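Local coordinates for protein dual function macrocyclase-peptidase POPB (Galerina marginata, PDB 5N4B) that cleaves peptide bonds after prolyl residues and macrocyclises a 25-residue intermediate in the biosynthesis of the amanitin toxins, at residues A[305-310]-A[341-346]; A[208-213]-A[267-272]; A[271-276]-A[318-323]. The protein carries 1 engineered substitution. All coordinates share one frame; numbering follows the deposited sequence.

Overall arrangement
All three contacts join neighbouring four-stranded antiparallel blades of the seven-bladed beta-propeller, away from the catalytic residues. Interaction 2 links the blade that starts with strand 207-208 to the one that starts with strand 262-267, through the loops between their first and second strands. Interactions 3 and 1 link the blade starting with strand 262-267 to the next, which starts with strand 315-321. Interaction 2 closes before interaction 1 opens, interaction 3 begins on Gly271 and Lys272 where interaction 2 ends, and interactions 1 and 3 interleave along the chain. The centre of interaction 3 lies about 9 Å from that of interaction 2. Together they hold three consecutive blades together, face against face.

Interaction 1 (A[305-310]-A[341-346]); sequences RKVVNE and IDLSKD
Two adjacent blades of the beta-propeller meet here: strand 305-308, the outermost of its blade, faces the end of strand 337-342 and the type I beta turn from Asp342 to Lys345 that follows it. Arg305 carries the polar half of the contact. Its CG is anti to the backbone N (chi1 -179°) and the chain stays extended as far as NE, so the guanidinium is delivered to the carbonyls of the turn. Arg305 NH1 donates to Leu343 O at 2.9 Å, in the carbonyl plane and on a lone pair. Arg305 NH2 reaches Lys345 O at 2.7 Å, nearly along the C=O axis. Both acceptors lie close to the guanidinium plane, so the two bonds fix its rotation, and an arginine suits the place because its two terminal nitrogens can each serve a different carbonyl of one turn.

Leu343 slides past the arginine in the opposite direction, putting Leu343 CD2 over one face of the Arg305 guanidinium, 3.9 Å above the plane and toward its rim. Leu343 CD2 also meets Val307 CG2 at 4.0 Å, the two side chains crossing at about a right angle. Val307 and Ile341 instead approach tip to tip, Val307 CG1 against Ile341 CD1 at 4.1 Å. Compact branched residues fit this apolar strip beside the arginine; Val290 of strand 287-292 touches both Val307 and Leu343. The turn is braced from within by an Asx turn, in which the anti lone pair of Asp342 OD1 takes Ser344 N at 2.9 Å. The Ser344 OG hydroxyl adds a second grip on Asp342 OD1, from above the carboxylate plane.

Interaction 2 (A[208-213]-A[267-272]); sequences WTKDSK and TSEDGK
Lys210 lays its aliphatic chain across the backbone carbonyls of the 267-272 loop, with Lys210 CG 3.3 Å from Ser268 O and close to Glu269 O as well. A bend at chi2 (43°) turns the rest of the chain back toward the start of that loop, where the ammonium comes down on Thr267. Lys210 NZ donates twice to this one residue, to Thr267 OG1 at 2.9 Å and to Thr267 O at 3.0 Å, the latter from above the carbonyl plane.

Thr267 OG1 also works as a donor, making a hydrogen bond to Trp208 O at 2.8 Å in the carbonyl plane. For this the hydroxyl takes the crowded position between the backbone N and the carbonyl carbon (chi1 52°). A threonine suits the spot because one hydroxyl can accept from the lysine and donate to the carbonyl at the end of strand 207-208, while its side chain packs against Leu274 of its own blade. Glu269, whose chain bends at chi2, crosses the lysine obliquely. Glu269 OE2 forms a long salt bridge to Lys210 NZ at 3.8 Å and lies slightly nearer to CE, so its pull is probably a weak electrostatic one that helps balance the ammonium charge.

The two loops are built alike. Each is a type I beta turn, Thr209 to Ser212 and Ser268 to Gly271, whose first hydroxyl bonds to the OD1 of an aspartate two residues on. That OD1 also accepts a backbone N-H two residues further, closing an Asx turn. The fourth position has positive phi, easily met by Gly271. These matching turns, each joining the first and second strands of its blade, fit the repeated architecture of a beta-propeller.

Interaction 3 (A[271-276]-A[318-323]); sequences GKYLYL and ITNHGS
Asn320 ND2 is gripped by two acceptors, Gly322 O, two residues on in its own segment, and Asp270 OD2 from the neighbouring blade. The bond from Asn320 ND2 to Gly322 O is 2.8 Å long and nearly straight at 171°, lies in the amide plane and falls on a carbonyl lone pair. At the other end of the amide, Asn320 OD1 accepts from a water at 2.8 Å, and this water also pairs with Tyr275 OH at 2.7 Å. The two ends together determine which way round the amide sits. An asparagine suits the place because it donates on one side and accepts on the other; its CG stands in the crowded position between the backbone N and the carbonyl carbon (chi1 68°), which aims the amide at the tyrosines.

Tyr273 meets this group with the edge of its ring, Tyr273 CE2 lying 3.8 Å from Asn320 ND2, and the ring and amide planes stand 77° apart. Gly322 O also lies at that edge, in the ring plane. Beyond it the phenol oxygen packs against the next residue, Tyr273 OH to Ser323 CA at 3.4 Å. Lys272, extended with CG anti to the backbone N, runs over the ring: Lys272 CG sits 3.9 Å above the plane of Tyr273, over the ring centre. The chain ends with Lys272 NZ donating to Tyr273 OH at 3.1 Å, so lysine clasps the tyrosine by both face and hydroxyl while NZ rests beside the peptide bond of Gly322 and Ser323. Gly322 has positive phi, which glycine adopts readily in the tight turn to strand 324-329. Tyrosines from the second strand of one blade thus pack on the end of the first strand of the next, the face-to-face packing of neighbouring blades in a beta-propeller.

Interaction 1 (A[305-310]-A[341-346])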
loop_
_atom_site.group_PDB
_atom_site.type_symbol
_atom_site.label_atom_id
_atom_site.label_comp_id
_atom_site.label_asym_id
_atom_site.label_seq_id
_atom_site.Cartn_x
_atom_site.Cartn_y
_atom_site.Cartn_z
ATOM N N ARG A 305 27.853 7.571 13.306
ATOM C CA ARG A 305 28.208 6.391 14.061
ATOM C C ARG A 305 27.468 5.196 13.463
ATOM O O ARG A 305 26.233 5.187 13.410
ATOM C CB ARG A 305 27.817 6.546 15.524
ATOM C CG ARG A 305 28.173 5.362 16.402
ATOM C CD ARG A 305 27.871 5.633 17.827
ATOM N NE ARG A 305 28.210 4.496 18.654
ATOM C CZ ARG A 305 28.154 4.504 19.988
ATOM N NH1 ARG A 305 27.773 5.582 20.650
ATOM N NH2 ARG A 305 28.497 3.414 20.670
ATOM N N LYS A 306 28.211 4.184 13.039
ATOM C CA LYS A 306 27.690 3.068 12.235
ATOM C C LYS A 306 27.183 1.951 13.155
ATOM O O LYS A 306 27.702 0.839 13.201
ATOM C CB LYS A 306 28.736 2.603 11.235
ATOM C CG LYS A 306 29.173 3.691 10.252
ATOM C CD LYS A 306 30.240 3.145 9.258
ATOM C CE LYS A 306 30.730 4.203 8.285
ATOM N NZ LYS A 306 31.859 3.563 7.500
ATOM N N VAL A 307 26.072 2.257 13.823
ATOM C CA VAL A 307 25.563 1.406 14.896
ATOM C C VAL A 307 25.151 0.044 14.369
ATOM O O VAL A 307 25.509 -0.993 14.948
ATOM C CB VAL A 307 24.427 2.104 15.658
ATOM C CG1 VAL A 307 23.808 1.210 16.663
ATOM C CG2 VAL A 307 24.953 3.330 16.350
ATOM N N VAL A 308 24.350 0.019 13.306
ATOM C CA VAL A 308 24.007 -1.205 12.579
ATOM C C VAL A 308 24.615 -1.064 11.196
ATOM O O VAL A 308 24.188 -0.215 10.400
ATOM C CB VAL A 308 22.484 -1.441 12.502
ATOM C CG1 VAL A 308 22.168 -2.668 11.632
ATOM C CG2 VAL A 308 21.852 -1.601 13.893
ATOM N N ASN A 309 25.636 -1.878 10.897
ATOM C CA ASN A 309 26.396 -1.710 9.672
ATOM C C ASN A 309 26.487 -2.972 8.823
ATOM O O ASN A 309 27.327 -3.037 7.922
ATOM C CB ASN A 309 27.788 -1.165 9.962
ATOM C CG ASN A 309 28.369 -0.455 8.799
ATOM O OD1 ASN A 309 27.671 0.235 8.047
ATOM N ND2 ASN A 309 29.686 -0.621 8.623
ATOM N N GLU A 310 25.602 -3.930 9.031
ATOM C CA GLU A 310 25.414 -5.053 8.119
ATOM C C GLU A 310 23.918 -5.267 7.987
ATOM O O GLU A 310 23.146 -4.939 8.898
ATOM C CB GLU A 310 26.091 -6.334 8.648
ATOM C CG GLU A 310 25.676 -6.650 10.083
ATOM C CD GLU A 310 26.057 -8.059 10.596
ATOM O OE1 GLU A 310 27.097 -8.607 10.149
ATOM O OE2 GLU A 310 25.281 -8.624 11.420
ATOM N N ILE A 341 19.291 0.374 22.742
ATOM C CA ILE A 341 20.729 0.444 22.432
ATOM C C ILE A 341 21.221 1.667 23.188
ATOM O O ILE A 341 20.745 2.789 22.954
ATOM C CB ILE A 341 21.018 0.533 20.923
ATOM C CG1 ILE A 341 20.502 -0.708 20.155
ATOM C CG2 ILE A 341 22.539 0.693 20.689
ATOM C CD1 ILE A 341 20.763 -0.754 18.664
ATOM N N ASP A 342 22.138 1.453 24.129
ATOM C CA ASP A 342 22.680 2.510 24.967
ATOM C C ASP A 342 23.961 3.049 24.322
ATOM O O ASP A 342 24.984 2.355 24.255
ATOM C CB ASP A 342 22.934 1.967 26.375
ATOM C CG ASP A 342 23.352 3.013 27.330
ATOM O OD1 ASP A 342 23.852 4.071 26.903
ATOM O OD2 ASP A 342 23.146 2.822 28.548
ATOM N N LEU A 343 23.869 4.237 23.752
ATOM C CA LEU A 343 24.973 4.831 23.017
ATOM C C LEU A 343 25.981 5.517 23.918
ATOM O O LEU A 343 26.962 6.062 23.399
ATOM C CB LEU A 343 24.390 5.835 22.014
ATOM C CG LEU A 343 23.484 5.233 20.926
ATOM C CD1 LEU A 343 22.969 6.341 19.997
ATOM C CD2 LEU A 343 24.194 4.168 20.144
ATOM N N SER A 344 25.766 5.565 25.233
ATOM C CA SER A 344 26.805 6.145 26.089
ATOM C C SER A 344 28.029 5.263 26.189
ATOM O O SER A 344 29.038 5.729 26.716
ATOM C CB SER A 344 26.237 6.449 27.479
ATOM O OG SER A 344 25.993 5.244 28.159
ATOM N N LYS A 345 27.961 4.022 25.717
ATOM C CA LYS A 345 29.044 3.057 25.729
ATOM C C LYS A 345 29.743 3.033 24.371
ATOM O O LYS A 345 29.108 3.211 23.335
ATOM C CB LYS A 345 28.465 1.655 25.953
ATOM C CG LYS A 345 27.279 1.517 26.915
ATOM C CD LYS A 345 27.678 1.813 28.326
ATOM C CE LYS A 345 26.468 1.989 29.217
ATOM N NZ LYS A 345 26.844 1.823 30.649
ATOM N N ASP A 346 31.050 2.757 24.362
ATOM C CA ASP A 346 31.749 2.658 23.077
ATOM C C ASP A 346 31.261 1.455 22.296
ATOM O O ASP A 346 31.021 1.535 21.082
ATOM C CB ASP A 346 33.254 2.527 23.290
ATOM C CG ASP A 346 33.917 3.852 23.532
ATOM O OD1 ASP A 346 33.866 4.334 24.690
ATOM O OD2 ASP A 346 34.471 4.414 22.557
#

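Interaction 2 (A[208-213]-A[267-272])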
loop_
_atom_site.group_PDB
_atom_site.type_symbol
_atom_site.label_atom_id
_atom_site.label_comp_id
_atom_site.label_asym_id
_atom_site.label_seq_id
_atom_site.Cartn_x
_atom_site.Cartn_y
_atom_site.Cartn_z
ATOM N N TRP A 208 11.198 16.676 9.304
ATOM C CA TRP A 208 11.680 17.942 9.812
ATOM C C TRP A 208 12.695 17.745 10.919
ATOM O O TRP A 208 12.584 16.836 11.744
ATOM C CB TRP A 208 10.529 18.743 10.403
ATOM C CG TRP A 208 9.567 19.350 9.369
ATOM C CD1 TRP A 208 8.449 18.755 8.825
ATOM C CD2 TRP A 208 9.646 20.659 8.788
ATOM N NE1 TRP A 208 7.849 19.604 7.927
ATOM C CE2 TRP A 208 8.556 20.773 7.883
ATOM C CE3 TRP A 208 10.521 21.744 8.921
ATOM C CZ2 TRP A 208 8.311 21.916 7.157
ATOM C CZ3 TRP A 208 10.282 22.888 8.167
ATOM C CH2 TRP A 208 9.198 22.973 7.305
ATOM N N THR A 209 13.671 18.650 10.963
ATOM C CA THR A 209 14.458 18.793 12.161
ATOM C C THR A 209 13.619 19.478 13.243
ATOM O O THR A 209 12.670 20.231 12.956
ATOM C CB THR A 209 15.762 19.529 11.874
ATOM O OG1 THR A 209 15.499 20.744 11.162
ATOM C CG2 THR A 209 16.716 18.650 11.063
ATOM N N LYS A 210 13.942 19.167 14.500
ATOM C CA LYS A 210 13.117 19.598 15.614
ATOM C C LYS A 210 13.244 21.084 15.916
ATOM O O LYS A 210 12.429 21.624 16.678
ATOM C CB LYS A 210 13.367 18.735 16.847
ATOM C CG LYS A 210 12.483 17.531 17.012
ATOM C CD LYS A 210 12.240 16.758 15.753
ATOM C CE LYS A 210 11.369 15.510 16.081
ATOM N NZ LYS A 210 11.040 14.652 14.891
ATOM N N ASP A 211 14.212 21.754 15.297
ATOM C CA ASP A 211 14.307 23.201 15.307
ATOM C C ASP A 211 13.422 23.882 14.258
ATOM O O ASP A 211 13.422 25.112 14.168
ATOM C CB ASP A 211 15.782 23.601 15.141
ATOM C CG ASP A 211 16.395 23.069 13.829
ATOM O OD1 ASP A 211 15.621 22.685 12.927
ATOM O OD2 ASP A 211 17.660 22.962 13.727
ATOM N N SER A 212 12.708 23.090 13.449
ATOM C CA SER A 212 11.806 23.571 12.404
ATOM C C SER A 212 12.483 24.408 11.339
ATOM O O SER A 212 11.808 25.120 10.578
ATOM C CB SER A 212 10.616 24.328 12.980
ATOM O OG SER A 212 9.793 23.500 13.803
ATOM N N LYS A 213 13.793 24.270 11.187
ATOM C CA LYS A 213 14.485 25.082 10.197
ATOM C C LYS A 213 14.436 24.472 8.807
ATOM O O LYS A 213 14.694 25.162 7.823
ATOM C CB LYS A 213 15.960 25.247 10.617
ATOM C CG LYS A 213 16.164 26.015 11.913
ATOM C CD LYS A 213 17.648 26.153 12.198
ATOM C CE LYS A 213 17.935 27.093 13.372
ATOM N NZ LYS A 213 19.381 26.931 13.763
ATOM N N THR A 267 14.441 12.072 13.103
ATOM C CA THR A 267 15.072 13.017 14.023
ATOM C C THR A 267 14.469 12.854 15.416
ATOM O O THR A 267 13.244 12.771 15.575
ATOM C CB THR A 267 14.925 14.452 13.568
ATOM O OG1 THR A 267 13.529 14.677 13.314
ATOM C CG2 THR A 267 15.762 14.696 12.298
ATOM N N SER A 268 15.330 12.779 16.416
ATOM C CA SER A 268 14.842 12.615 17.776
ATOM C C SER A 268 14.133 13.874 18.271
ATOM O O SER A 268 14.487 15.003 17.914
ATOM C CB SER A 268 15.962 12.209 18.716
ATOM O OG SER A 268 16.867 13.286 18.898
ATOM N N GLU A 269 13.141 13.658 19.132
ATOM C CA GLU A 269 12.328 14.741 19.689
ATOM C C GLU A 269 13.146 15.760 20.454
ATOM O O GLU A 269 12.821 16.962 20.426
ATOM C CB GLU A 269 11.266 14.170 20.633
ATOM C CG GLU A 269 10.173 13.381 19.929
ATOM C CD GLU A 269 9.381 14.212 18.912
ATOM O OE1 GLU A 269 9.238 15.447 19.102
ATOM O OE2 GLU A 269 8.914 13.611 17.910
ATOM N N ASP A 270 14.194 15.329 21.124
ATOM C CA ASP A 270 15.016 16.201 21.936
ATOM C C ASP A 270 16.028 17.010 21.130
ATOM O O ASP A 270 16.784 17.765 21.737
ATOM C CB ASP A 270 15.693 15.427 23.088
ATOM C CG ASP A 270 16.674 14.368 22.619
ATOM O OD1 ASP A 270 16.939 14.297 21.399
ATOM O OD2 ASP A 270 17.180 13.602 23.482
ATOM N N GLY A 271 16.085 16.846 19.802
ATOM C CA GLY A 271 17.052 17.555 18.980
ATOM C C GLY A 271 18.457 16.992 18.983
ATOM O O GLY A 271 19.333 17.560 18.308
ATOM N N LYS A 272 18.701 15.871 19.679
ATOM C CA LYS A 272 20.054 15.375 19.852
ATOM C C LYS A 272 20.547 14.500 18.706
ATOM O O LYS A 272 21.752 14.487 18.437
ATOM C CB LYS A 272 20.126 14.601 21.157
ATOM C CG LYS A 272 21.494 14.044 21.488
ATOM C CD LYS A 272 21.408 13.274 22.772
ATOM C CE LYS A 272 22.748 12.895 23.339
ATOM N NZ LYS A 272 22.410 11.879 24.332
#

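Interaction 3 (A[271-276]-A[318-323])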
loop_
_atom_site.group_PDB
_atom_site.type_symbol
_atom_site.label_atom_id
_atom_site.label_comp_id
_atom_site.label_asym_id
_atom_site.label_seq_id
_atom_site.Cartn_x
_atom_site.Cartn_y
_atom_site.Cartn_z
ATOM N N GLY A 271 16.085 16.846 19.802
ATOM C CA GLY A 271 17.052 17.555 18.980
ATOM C C GLY A 271 18.457 16.992 18.983
ATOM O O GLY A 271 19.333 17.560 18.308
ATOM N N LYS A 272 18.701 15.871 19.679
ATOM C CA LYS A 272 20.054 15.375 19.852
ATOM C C LYS A 272 20.547 14.500 18.706
ATOM O O LYS A 272 21.752 14.487 18.437
ATOM C CB LYS A 272 20.126 14.601 21.157
ATOM C CG LYS A 272 21.494 14.044 21.488
ATOM C CD LYS A 272 21.408 13.274 22.772
ATOM C CE LYS A 272 22.748 12.895 23.339
ATOM N NZ LYS A 272 22.410 11.879 24.332
ATOM N N TYR A 273 19.665 13.740 18.064
ATOM C CA TYR A 273 20.082 12.715 17.122
ATOM C C TYR A 273 19.391 12.869 15.783
ATOM O O TYR A 273 18.220 13.265 15.692
ATOM C CB TYR A 273 19.775 11.318 17.668
ATOM C CG TYR A 273 20.567 10.917 18.859
ATOM C CD1 TYR A 273 21.944 10.821 18.796
ATOM C CD2 TYR A 273 19.923 10.566 20.028
ATOM C CE1 TYR A 273 22.670 10.393 19.875
ATOM C CE2 TYR A 273 20.642 10.159 21.151
ATOM C CZ TYR A 273 22.030 10.091 21.054
ATOM O OH TYR A 273 22.732 9.650 22.160
ATOM N N LEU A 274 20.154 12.551 14.761
ATOM C CA LEU A 274 19.686 12.304 13.406
ATOM C C LEU A 274 19.982 10.847 13.084
ATOM O O LEU A 274 21.120 10.383 13.217
ATOM C CB LEU A 274 20.426 13.217 12.429
ATOM C CG LEU A 274 20.230 12.970 10.935
ATOM C CD1 LEU A 274 18.829 13.217 10.554
ATOM C CD2 LEU A 274 21.188 13.883 10.157
ATOM N N TYR A 275 18.991 10.147 12.579
ATOM C CA TYR A 275 19.127 8.757 12.223
ATOM C C TYR A 275 19.053 8.573 10.724
ATOM O O TYR A 275 18.220 9.204 10.048
ATOM C CB TYR A 275 18.003 7.977 12.865
ATOM C CG TYR A 275 17.861 8.133 14.363
ATOM C CD1 TYR A 275 18.742 7.509 15.260
ATOM C CD2 TYR A 275 16.843 8.896 14.923
ATOM C CE1 TYR A 275 18.595 7.638 16.615
ATOM C CE2 TYR A 275 16.703 8.998 16.309
ATOM C CZ TYR A 275 17.593 8.362 17.131
ATOM O OH TYR A 275 17.406 8.491 18.485
ATOM N N LEU A 276 19.917 7.687 10.196
ATOM C CA LEU A 276 19.915 7.324 8.785
ATOM C C LEU A 276 19.676 5.845 8.642
ATOM O O LEU A 276 20.387 5.032 9.247
ATOM C CB LEU A 276 21.256 7.661 8.151
ATOM C CG LEU A 276 21.426 7.306 6.657
ATOM C CD1 LEU A 276 20.657 8.224 5.767
ATOM C CD2 LEU A 276 22.920 7.303 6.276
ATOM N N ILE A 318 11.932 4.187 17.739
ATOM C CA ILE A 318 10.726 4.642 18.448
ATOM C C ILE A 318 10.986 5.989 19.109
ATOM O O ILE A 318 10.290 6.971 18.840
ATOM C CB ILE A 318 10.293 3.611 19.515
ATOM C CG1 ILE A 318 10.013 2.273 18.864
ATOM C CG2 ILE A 318 9.094 4.152 20.289
ATOM C CD1 ILE A 318 10.064 1.114 19.809
ATOM N N THR A 319 11.985 6.062 19.963
ATOM C CA THR A 319 12.331 7.300 20.656
ATOM C C THR A 319 13.677 7.120 21.345
ATOM O O THR A 319 14.317 6.070 21.223
ATOM C CB THR A 319 11.238 7.713 21.630
ATOM O OG1 THR A 319 11.486 9.110 21.952
ATOM C CG2 THR A 319 11.187 6.906 22.910
ATOM N N ASN A 320 14.071 8.109 22.134
ATOM C CA ASN A 320 15.260 7.985 22.964
ATOM C C ASN A 320 14.999 8.753 24.239
ATOM O O ASN A 320 14.257 9.731 24.263
ATOM C CB ASN A 320 16.520 8.542 22.300
ATOM C CG ASN A 320 16.461 10.017 22.146
ATOM O OD1 ASN A 320 15.649 10.502 21.385
ATOM N ND2 ASN A 320 17.312 10.746 22.854
ATOM N N HIS A 321 15.657 8.323 25.315
ATOM C CA HIS A 321 15.744 9.087 26.553
ATOM C C HIS A 321 17.236 9.241 26.812
ATOM O O HIS A 321 17.927 8.272 27.140
ATOM C CB HIS A 321 14.969 8.426 27.709
ATOM C CG HIS A 321 13.497 8.323 27.456
ATOM N ND1 HIS A 321 12.711 9.417 27.186
ATOM C CD2 HIS A 321 12.667 7.252 27.450
ATOM C CE1 HIS A 321 11.461 9.022 26.991
ATOM N NE2 HIS A 321 11.406 7.714 27.147
ATOM N N GLY A 322 17.759 10.438 26.616
ATOM C CA GLY A 322 19.200 10.590 26.632
ATOM C C GLY A 322 19.836 9.700 25.598
ATOM O O GLY A 322 19.364 9.603 24.464
ATOM N N SER A 323 20.904 9.002 25.984
ATOM C CA SER A 323 21.620 8.144 25.049
ATOM C C SER A 323 21.015 6.735 24.927
ATOM O O SER A 323 21.589 5.903 24.224
ATOM C CB SER A 323 23.100 8.049 25.455
ATOM O OG SER A 323 23.192 7.681 26.799
HETATM O O HOH W 1 14.868 9.055 19.138
#